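Local atomic coordinates of binary enterotoxin of Clostridium perfringens component a (Clostridium perfringens, PDB entry 5WTZ), a protein that binds NAD+ and, as the enzymatic component of an iota-like clostridial enterotoxin, ADP-ribosylates actin. Residues 85-90 / 165-170; 78-83 / 181-186; 243-248 / 276-281. All coordinates share one frame; numbering follows the deposited sequence.

Contact 1. Residues 85-90 / 165-170; sequences KSMLTK and NTPAAS
Asn165 opens the pairing with Leu88: its backbone N donates to Leu88 O at 2.7 Å, while its own carbonyl O faces the side chain of Met87, 3.6 Å from CG. The thioether chain passes this carbonyl in extended form, its CG set anti to the carbonyl carbon of Met87 (chi1 -62°). Thr166 O accepts from Leu88 N at 2.9 Å and also receives a CA-H...O contact from Met87 CA (3.3 Å). The hydroxyl of Thr166 turns instead to Pro163 O, and its CB lies alongside Leu88 CD1. Pro167 and Met87 form the single antiparallel bridge, a non-hydrogen-bonded pair. Ala168 N donates to Ser86 O at 3.0 Å, completing the hydrogen bonds on either side of the bridge, and its methyl packs 3.8 Å from Leu88 CD2. Beyond it, Ala169 CA lies close to Ser86 OG, and one water joins that hydroxyl to Ser170 N. A loop thus pairs briefly beside an edge strand. Strand 168-171 keeps strand 179-182 as its sheet neighbour, while Arg26 and Trp30 of helix 16-31 cover Ser86, and Val83 of helix 70-83 packs on Pro167 and Ala169.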
loop_
_atom_site.group_PDB
_atom_site.type_symbol
_atom_site.label_atom_id
_atom_site.label_comp_id
_atom_site.label_asym_id
_atom_site.label_seq_id
_atom_site.Cartn_x
_atom_site.Cartn_y
_atom_site.Cartn_z
ATOM N N LYS A 85 -1.086 6.416 22.339
ATOM C CA LYS A 85 -0.973 6.489 23.793
ATOM C C LYS A 85 -1.109 5.095 24.395
ATOM O O LYS A 85 -1.123 4.930 25.615
ATOM C CB LYS A 85 -2.037 7.427 24.378
ATOM C CG LYS A 85 -1.975 8.856 23.851
ATOM C CD LYS A 85 -3.110 9.715 24.410
ATOM C CE LYS A 85 -3.039 11.145 23.873
ATOM N NZ LYS A 85 -4.130 12.016 24.414
ATOM N N SER A 86 -1.212 4.094 23.529
ATOM C CA SER A 86 -1.405 2.716 23.961
ATOM C C SER A 86 -0.464 1.783 23.201
ATOM O O SER A 86 -0.905 0.861 22.519
ATOM C CB SER A 86 -2.865 2.291 23.753
ATOM O OG SER A 86 -3.127 1.052 24.385
ATOM N N MET A 87 0.838 2.027 23.329
ATOM C CA MET A 87 1.836 1.222 22.632
ATOM C C MET A 87 2.147 -0.083 23.363
ATOM O O MET A 87 2.208 -0.119 24.590
ATOM C CB MET A 87 3.117 2.033 22.444
ATOM C CG MET A 87 2.929 3.267 21.590
ATOM S SD MET A 87 4.456 4.193 21.394
ATOM C CE MET A 87 3.998 5.275 20.039
ATOM N N LEU A 88 2.343 -1.154 22.601
ATOM C CA LEU A 88 2.691 -2.451 23.179
ATOM C C LEU A 88 4.036 -2.395 23.898
ATOM O O LEU A 88 4.991 -1.812 23.387
ATOM C CB LEU A 88 2.733 -3.529 22.096
ATOM C CG LEU A 88 1.456 -3.809 21.298
ATOM C CD1 LEU A 88 1.727 -4.953 20.351
ATOM C CD2 LEU A 88 0.291 -4.129 22.227
ATOM N N THR A 89 4.103 -2.992 25.088
ATOM C CA THR A 89 5.348 -3.033 25.856
ATOM C C THR A 89 6.263 -4.132 25.321
ATOM O O THR A 89 7.479 -4.099 25.500
ATOM C CB THR A 89 5.078 -3.281 27.347
ATOM O OG1 THR A 89 4.377 -4.521 27.501
ATOM C CG2 THR A 89 4.238 -2.155 27.933
ATOM N N LYS A 90 5.651 -5.103 24.657
ATOM C CA LYS A 90 6.345 -6.257 24.116
ATOM C C LYS A 90 5.448 -6.816 23.014
ATOM O O LYS A 90 4.272 -6.443 22.942
ATOM C CB LYS A 90 6.614 -7.295 25.209
ATOM C CG LYS A 90 5.363 -7.928 25.790
ATOM C CD LYS A 90 5.543 -8.219 27.270
ATOM C CE LYS A 90 4.611 -9.322 27.750
ATOM N NZ LYS A 90 5.164 -10.682 27.451
ATOM N N ASN A 165 6.120 -1.655 20.950
ATOM C CA ASN A 165 5.852 -0.228 20.718
ATOM C C ASN A 165 4.854 0.068 19.602
ATOM O O ASN A 165 4.668 1.224 19.227
ATOM C CB ASN A 165 7.158 0.517 20.446
ATOM C CG ASN A 165 8.066 0.531 21.650
ATOM O OD1 ASN A 165 7.600 0.613 22.788
ATOM N ND2 ASN A 165 9.370 0.433 21.413
ATOM N N THR A 166 4.210 -0.966 19.073
ATOM C CA THR A 166 3.103 -0.764 18.141
ATOM C C THR A 166 1.952 -0.085 18.871
ATOM O O THR A 166 1.547 -0.549 19.922
ATOM C CB THR A 166 2.579 -2.089 17.536
ATOM O OG1 THR A 166 3.639 -2.779 16.872
ATOM C CG2 THR A 166 1.457 -1.822 16.539
ATOM N N PRO A 167 1.433 1.018 18.314
ATOM C CA PRO A 167 0.186 1.601 18.807
ATOM C C PRO A 167 -0.954 0.619 18.595
ATOM O O PRO A 167 -1.315 0.350 17.450
ATOM C CB PRO A 167 0.014 2.853 17.943
ATOM C CG PRO A 167 1.371 3.144 17.421
ATOM C CD PRO A 167 1.985 1.798 17.201
ATOM N N ALA A 168 -1.501 0.089 19.683
ATOM C CA ALA A 168 -2.469 -0.993 19.623
ATOM C C ALA A 168 -3.393 -0.899 20.823
ATOM O O ALA A 168 -3.120 -1.486 21.870
ATOM C CB ALA A 168 -1.765 -2.335 19.596
ATOM N N ALA A 169 -4.482 -0.152 20.678
ATOM C CA ALA A 169 -5.352 0.145 21.812
ATOM C C ALA A 169 -6.440 -0.912 22.012
ATOM O O ALA A 169 -7.001 -1.432 21.042
ATOM C CB ALA A 169 -5.973 1.517 21.636
ATOM N N SER A 170 -6.722 -1.228 23.275
ATOM C CA SER A 170 -7.809 -2.138 23.631
ATOM C C SER A 170 -9.107 -1.346 23.688
ATOM O O SER A 170 -9.190 -0.325 24.373
ATOM C CB SER A 170 -7.546 -2.835 24.971
ATOM O OG SER A 170 -6.614 -3.899 24.838
HETATM O O HOH W 1 -5.678 0.792 25.114
#

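Contact 2. Residues 78-83 / 181-186; sequences NISTAV and LIDQGY
The carboxylate of Asp183 is a flat group met from three directions. Over one face lies a methyl of Val83, with CG2 3.7 Å from Asp183 CG. From the opposite side comes the backbone N of Gln184, 2.8 Å from Asp183 OD1 and 47° out of the carboxylate plane. At the edge, Ser80 OG donates to the syn lone pair of Asp183 OD1 over 3.1 Å. This one oxygen therefore accepts two bonds, one from the helix and one from its own turn, and together with the methyl they should restrict rotation of the group. A second flat group, the ring of Tyr186, receives Asp183 O at its edge and in its plane, 3.3 Å from CD2.

In Asp183, CG stands roughly anti to the backbone N (chi1 -155°), which carries it toward the helix although the bond from CA to CB does not itself point there. Lys84 extends the polar cluster: it bonds to Ser80 OG and forms a long, weak ion pair with Asp183 OD2.

The apolar half rests on Leu181. Its side chain crosses that of Val83 at about a right angle, with Val83 CG1 3.8 Å from Leu181 CG, and the same methyl lies near Leu181 O. Leu181 CD2 also touches Ile79 CG2, at 4.1 Å. Ile79 and Val83 stand one helical turn apart, so both present methyls to the same leucine, while Ser80 supplies the polar link beside them.

This is the packing of a helix end against a sheet. The last turns of helix 70-83 lie against the end of strand 179-182, the middle strand between 141-144 and 168-171; Phe140 adjoins Ile79 and Asp183, and helix 36-61 meets Leu181 through Ile42 and Tyr45.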
loop_
_atom_site.group_PDB
_atom_site.type_symbol
_atom_site.label_atom_id
_atom_site.label_comp_id
_atom_site.label_asym_id
_atom_site.label_seq_id
_atom_site.Cartn_x
_atom_site.Cartn_y
_atom_site.Cartn_z
ATOM N N ASN A 78 -7.342 12.221 15.244
ATOM C CA ASN A 78 -7.537 11.898 16.658
ATOM C C ASN A 78 -7.431 10.406 16.984
ATOM O O ASN A 78 -6.993 10.048 18.072
ATOM C CB ASN A 78 -8.896 12.421 17.149
ATOM C CG ASN A 78 -9.064 13.919 16.938
ATOM O OD1 ASN A 78 -8.088 14.658 16.795
ATOM N ND2 ASN A 78 -10.313 14.372 16.907
ATOM N N ILE A 79 -7.843 9.535 16.065
ATOM C CA ILE A 79 -7.763 8.102 16.327
ATOM C C ILE A 79 -6.298 7.722 16.472
ATOM O O ILE A 79 -5.917 6.947 17.358
ATOM C CB ILE A 79 -8.430 7.271 15.208
ATOM C CG1 ILE A 79 -9.940 7.503 15.229
ATOM C CG2 ILE A 79 -8.171 5.797 15.412
ATOM C CD1 ILE A 79 -10.634 7.108 13.951
ATOM N N SER A 80 -5.485 8.322 15.614
ATOM C CA SER A 80 -4.050 8.065 15.564
ATOM C C SER A 80 -3.329 8.500 16.853
ATOM O O SER A 80 -2.538 7.737 17.406
ATOM C CB SER A 80 -3.455 8.760 14.338
ATOM O OG SER A 80 -2.102 8.389 14.126
ATOM N N THR A 81 -3.600 9.705 17.351
ATOM C CA THR A 81 -2.976 10.122 18.611
ATOM C C THR A 81 -3.478 9.273 19.776
ATOM O O THR A 81 -2.746 9.021 20.734
ATOM C CB THR A 81 -3.233 11.604 18.945
ATOM O OG1 THR A 81 -4.620 11.797 19.257
ATOM C CG2 THR A 81 -2.825 12.495 17.789
ATOM N N ALA A 82 -4.729 8.833 19.693
ATOM C CA ALA A 82 -5.308 8.010 20.743
ATOM C C ALA A 82 -4.563 6.684 20.869
ATOM O O ALA A 82 -4.096 6.335 21.958
ATOM C CB ALA A 82 -6.794 7.769 20.481
ATOM N N VAL A 83 -4.428 5.954 19.763
ATOM C CA VAL A 83 -3.779 4.644 19.820
ATOM C C VAL A 83 -2.287 4.762 20.135
ATOM O O VAL A 83 -1.708 3.862 20.741
ATOM C CB VAL A 83 -3.971 3.834 18.508
ATOM C CG1 VAL A 83 -5.444 3.464 18.322
ATOM C CG2 VAL A 83 -3.417 4.587 17.295
ATOM N N LEU A 181 -7.069 -1.998 18.342
ATOM C CA LEU A 181 -7.069 -1.033 17.266
ATOM C C LEU A 181 -5.635 -0.630 16.918
ATOM O O LEU A 181 -4.929 -0.036 17.731
ATOM C CB LEU A 181 -7.917 0.180 17.662
ATOM C CG LEU A 181 -8.125 1.331 16.679
ATOM C CD1 LEU A 181 -8.496 0.838 15.302
ATOM C CD2 LEU A 181 -9.194 2.267 17.221
ATOM N N ILE A 182 -5.204 -0.981 15.712
ATOM C CA ILE A 182 -3.839 -0.698 15.281
ATOM C C ILE A 182 -3.765 0.569 14.430
ATOM O O ILE A 182 -4.590 0.779 13.540
ATOM C CB ILE A 182 -3.250 -1.868 14.466
ATOM C CG1 ILE A 182 -3.439 -3.190 15.208
ATOM C CG2 ILE A 182 -1.782 -1.613 14.153
ATOM C CD1 ILE A 182 -3.362 -4.399 14.304
ATOM N N ASP A 183 -2.768 1.402 14.711
ATOM C CA ASP A 183 -2.534 2.635 13.959
ATOM C C ASP A 183 -2.401 2.439 12.437
ATOM O O ASP A 183 -2.116 1.339 11.947
ATOM C CB ASP A 183 -1.276 3.317 14.504
ATOM C CG ASP A 183 -1.269 4.811 14.270
ATOM O OD1 ASP A 183 -2.294 5.336 13.791
ATOM O OD2 ASP A 183 -0.243 5.458 14.583
ATOM N N GLN A 184 -2.619 3.526 11.702
ATOM C CA GLN A 184 -2.388 3.578 10.268
ATOM C C GLN A 184 -0.906 3.455 9.950
ATOM O O GLN A 184 -0.066 3.694 10.817
ATOM C CB GLN A 184 -2.911 4.892 9.680
ATOM C CG GLN A 184 -4.393 4.945 9.373
ATOM C CD GLN A 184 -4.745 6.152 8.517
ATOM O OE1 GLN A 184 -5.099 6.016 7.345
ATOM N NE2 GLN A 184 -4.635 7.341 9.098
ATOM N N GLY A 185 -0.596 3.082 8.707
ATOM C CA GLY A 185 0.763 3.137 8.193
ATOM C C GLY A 185 1.526 1.828 8.093
ATOM O O GLY A 185 2.703 1.823 7.736
ATOM N N TYR A 186 0.874 0.707 8.380
ATOM C CA TYR A 186 1.601 -0.558 8.390
ATOM C C TYR A 186 1.305 -1.454 7.200
ATOM O O TYR A 186 0.360 -1.233 6.431
ATOM C CB TYR A 186 1.309 -1.320 9.694
ATOM C CG TYR A 186 1.785 -0.588 10.920
ATOM C CD1 TYR A 186 3.103 -0.697 11.353
ATOM C CD2 TYR A 186 0.926 0.229 11.640
ATOM C CE1 TYR A 186 3.545 -0.017 12.473
ATOM C CE2 TYR A 186 1.360 0.916 12.763
ATOM C CZ TYR A 186 2.668 0.788 13.174
ATOM O OH TYR A 186 3.104 1.465 14.289
#

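Contact 3. Residues 243-248 / 276-281; sequences LRDINN and EEKISN
Asp245 OD1 is gripped twice by its helical neighbour, by Arg244 NE at 2.9 Å and by Arg244 NH2 at 3.2 Å, while Asn281 of the facing helix holds the other oxygen. Both guanidinium nitrogens approach side-on, from the same face of the carboxylate, with OD1 lying in the guanidinium plane. Asp245 OD2 receives Asn281 ND2 at 2.7 Å in a nearly straight bond; the amide comes on the anti side, somewhat out of the carboxylate plane, and the acceptor lies close to the plane of the amide.

Arg244 adopts this pose through a bend at chi3 (67°), which turns NE toward the neighbouring acid. Its NH2 then serves both helices: besides Asp245 it bonds to Glu277 OE2 at 3.2 Å as a salt bridge. Here Glu277 meets the edge of the guanidinium, but Arg244 NH2 stands above the carboxylate, the two planes being 79° apart. Arg244, Asp245 and Glu277 thus form a salt-bridge network linking the helices.

Lys278 touches through its methylenes, crossing Asp245 and Asn248 at about a right angle; its NZ stays 6.1 Å from Asp245 OD1, too far for a salt bridge. The segments themselves cross at 104°, their axes 8.9 Å apart at closest, so the contact is concentrated around Asp245 and Lys278. Helix 240-263 goes on to carry Leu250 and Asn258, which bind the dinucleotide; the side chain of Asn248 is about 10 Å from the bound NAD.

Chemically, two acids are brought together, with Asp245 OD2 and Glu277 OE2 4.6 Å apart. Arg244 NH2, bonded to both residues, probably offsets their repulsion. Burial and the nearby Glu277 would work against the ionised form of Asp245, whereas Arg244 and the Asn281 amide should favour it.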
loop_
_atom_site.group_PDB
_atom_site.type_symbol
_atom_site.label_atom_id
_atom_site.label_comp_id
_atom_site.label_asym_id
_atom_site.label_seq_id
_atom_site.Cartn_x
_atom_site.Cartn_y
_atom_site.Cartn_z
ATOM N N LEU A 243 23.087 15.220 -16.811
ATOM C CA LEU A 243 22.242 16.260 -16.252
ATOM C C LEU A 243 21.362 16.866 -17.336
ATOM O O LEU A 243 20.169 17.081 -17.126
ATOM C CB LEU A 243 23.094 17.332 -15.593
ATOM C CG LEU A 243 22.354 18.507 -14.966
ATOM C CD1 LEU A 243 21.424 18.026 -13.877
ATOM C CD2 LEU A 243 23.362 19.495 -14.417
ATOM N N ARG A 244 21.951 17.122 -18.497
ATOM C CA ARG A 244 21.225 17.722 -19.610
ATOM C C ARG A 244 20.069 16.830 -20.050
ATOM O O ARG A 244 18.940 17.291 -20.204
ATOM C CB ARG A 244 22.158 17.978 -20.790
ATOM C CG ARG A 244 21.474 18.626 -21.992
ATOM C CD ARG A 244 22.330 18.459 -23.229
ATOM N NE ARG A 244 22.395 17.051 -23.621
ATOM C CZ ARG A 244 23.389 16.511 -24.315
ATOM N NH1 ARG A 244 24.421 17.256 -24.694
ATOM N NH2 ARG A 244 23.351 15.219 -24.623
ATOM N N ASP A 245 20.350 15.544 -20.241
ATOM C CA ASP A 245 19.334 14.645 -20.772
ATOM C C ASP A 245 18.269 14.235 -19.745
ATOM O O ASP A 245 17.135 13.972 -20.125
ATOM C CB ASP A 245 20.013 13.418 -21.386
ATOM C CG ASP A 245 20.741 13.768 -22.671
ATOM O OD1 ASP A 245 20.544 14.906 -23.132
ATOM O OD2 ASP A 245 21.493 12.938 -23.226
ATOM N N ILE A 246 18.621 14.198 -18.457
ATOM C CA ILE A 246 17.631 14.047 -17.386
ATOM C C ILE A 246 16.686 15.245 -17.388
ATOM O O ILE A 246 15.471 15.086 -17.364
ATOM C CB ILE A 246 18.305 13.920 -15.994
ATOM C CG1 ILE A 246 18.896 12.517 -15.802
ATOM C CG2 ILE A 246 17.311 14.214 -14.878
ATOM C CD1 ILE A 246 17.851 11.430 -15.541
ATOM N N ASN A 247 17.256 16.447 -17.419
ATOM C CA ASN A 247 16.471 17.679 -17.488
ATOM C C ASN A 247 15.614 17.752 -18.748
ATOM O O ASN A 247 14.439 18.150 -18.677
ATOM C CB ASN A 247 17.388 18.905 -17.408
ATOM C CG ASN A 247 17.743 19.277 -15.978
ATOM O OD1 ASN A 247 16.943 19.102 -15.063
ATOM N ND2 ASN A 247 18.942 19.811 -15.785
ATOM N N ASN A 248 16.177 17.350 -19.886
ATOM C CA ASN A 248 15.396 17.255 -21.122
ATOM C C ASN A 248 14.196 16.300 -20.961
ATOM O O ASN A 248 13.075 16.638 -21.337
ATOM C CB ASN A 248 16.284 16.789 -22.285
ATOM C CG ASN A 248 15.505 16.582 -23.580
ATOM O OD1 ASN A 248 14.860 15.550 -23.775
ATOM N ND2 ASN A 248 15.569 17.561 -24.474
ATOM N N GLU A 276 18.767 7.419 -28.936
ATOM C CA GLU A 276 19.608 6.450 -28.229
ATOM C C GLU A 276 20.590 7.131 -27.269
ATOM O O GLU A 276 20.795 6.654 -26.158
ATOM C CB GLU A 276 20.384 5.569 -29.218
ATOM C CG GLU A 276 19.529 4.730 -30.160
ATOM C CD GLU A 276 18.790 3.594 -29.474
ATOM O OE1 GLU A 276 18.827 3.500 -28.227
ATOM O OE2 GLU A 276 18.169 2.782 -30.194
ATOM N N GLU A 277 21.194 8.232 -27.701
ATOM C CA GLU A 277 22.161 8.954 -26.872
ATOM C C GLU A 277 21.489 9.439 -25.599
ATOM O O GLU A 277 22.043 9.330 -24.507
ATOM C CB GLU A 277 22.772 10.155 -27.620
ATOM C CG GLU A 277 23.894 10.850 -26.819
ATOM C CD GLU A 277 24.002 12.358 -27.074
ATOM O OE1 GLU A 277 23.288 12.878 -27.958
ATOM O OE2 GLU A 277 24.802 13.029 -26.382
ATOM N N LYS A 278 20.291 9.992 -25.748
ATOM C CA LYS A 278 19.559 10.483 -24.594
ATOM C C LYS A 278 19.216 9.336 -23.653
ATOM O O LYS A 278 19.376 9.444 -22.433
ATOM C CB LYS A 278 18.288 11.209 -25.027
ATOM C CG LYS A 278 18.549 12.455 -25.852
ATOM C CD LYS A 278 17.568 13.562 -25.508
ATOM C CE LYS A 278 17.512 14.598 -26.625
ATOM N NZ LYS A 278 16.715 14.087 -27.783
ATOM N N ILE A 279 18.736 8.235 -24.223
ATOM C CA ILE A 279 18.356 7.073 -23.426
ATOM C C ILE A 279 19.584 6.512 -22.702
ATOM O O ILE A 279 19.508 6.170 -21.519
ATOM C CB ILE A 279 17.692 5.989 -24.303
ATOM C CG1 ILE A 279 16.284 6.444 -24.713
ATOM C CG2 ILE A 279 17.617 4.656 -23.562
ATOM C CD1 ILE A 279 15.722 5.695 -25.907
ATOM N N SER A 280 20.708 6.464 -23.415
ATOM C CA SER A 280 21.997 6.066 -22.844
ATOM C C SER A 280 22.378 6.913 -21.632
ATOM O O SER A 280 22.729 6.379 -20.578
ATOM C CB SER A 280 23.104 6.158 -23.900
ATOM O OG SER A 280 23.126 4.996 -24.706
ATOM N N ASN A 281 22.292 8.234 -21.782
ATOM C CA ASN A 281 22.713 9.148 -20.726
ATOM C C ASN A 281 21.793 9.087 -19.504
ATOM O O ASN A 281 22.268 9.018 -18.365
ATOM C CB ASN A 281 22.810 10.581 -21.287
ATOM C CG ASN A 281 23.975 10.745 -22.244
ATOM O OD1 ASN A 281 24.947 9.993 -22.178
ATOM N ND2 ASN A 281 23.896 11.737 -23.130
#

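From the N terminus, the chain leaves 78-83, the end of helix 70-83 and first partner of contact 2, and after one residue enters the loop segment 85-90 of contact 1. Contact 1 closes when 165-170 returns beside that loop, and contact 2 closes slightly later at 181-186, so the former nests inside the latter. The two touch through neighbouring strands 168-171 and 179-182, and together tie a helix end and the loop after it to one small antiparallel sheet. Contact 3 follows in series, joining helices 240-263 and 272-286 in the part of the chain that binds NAD. Its centre lies about 49 Å from that of contact 1 and 44 Å from that of contact 2.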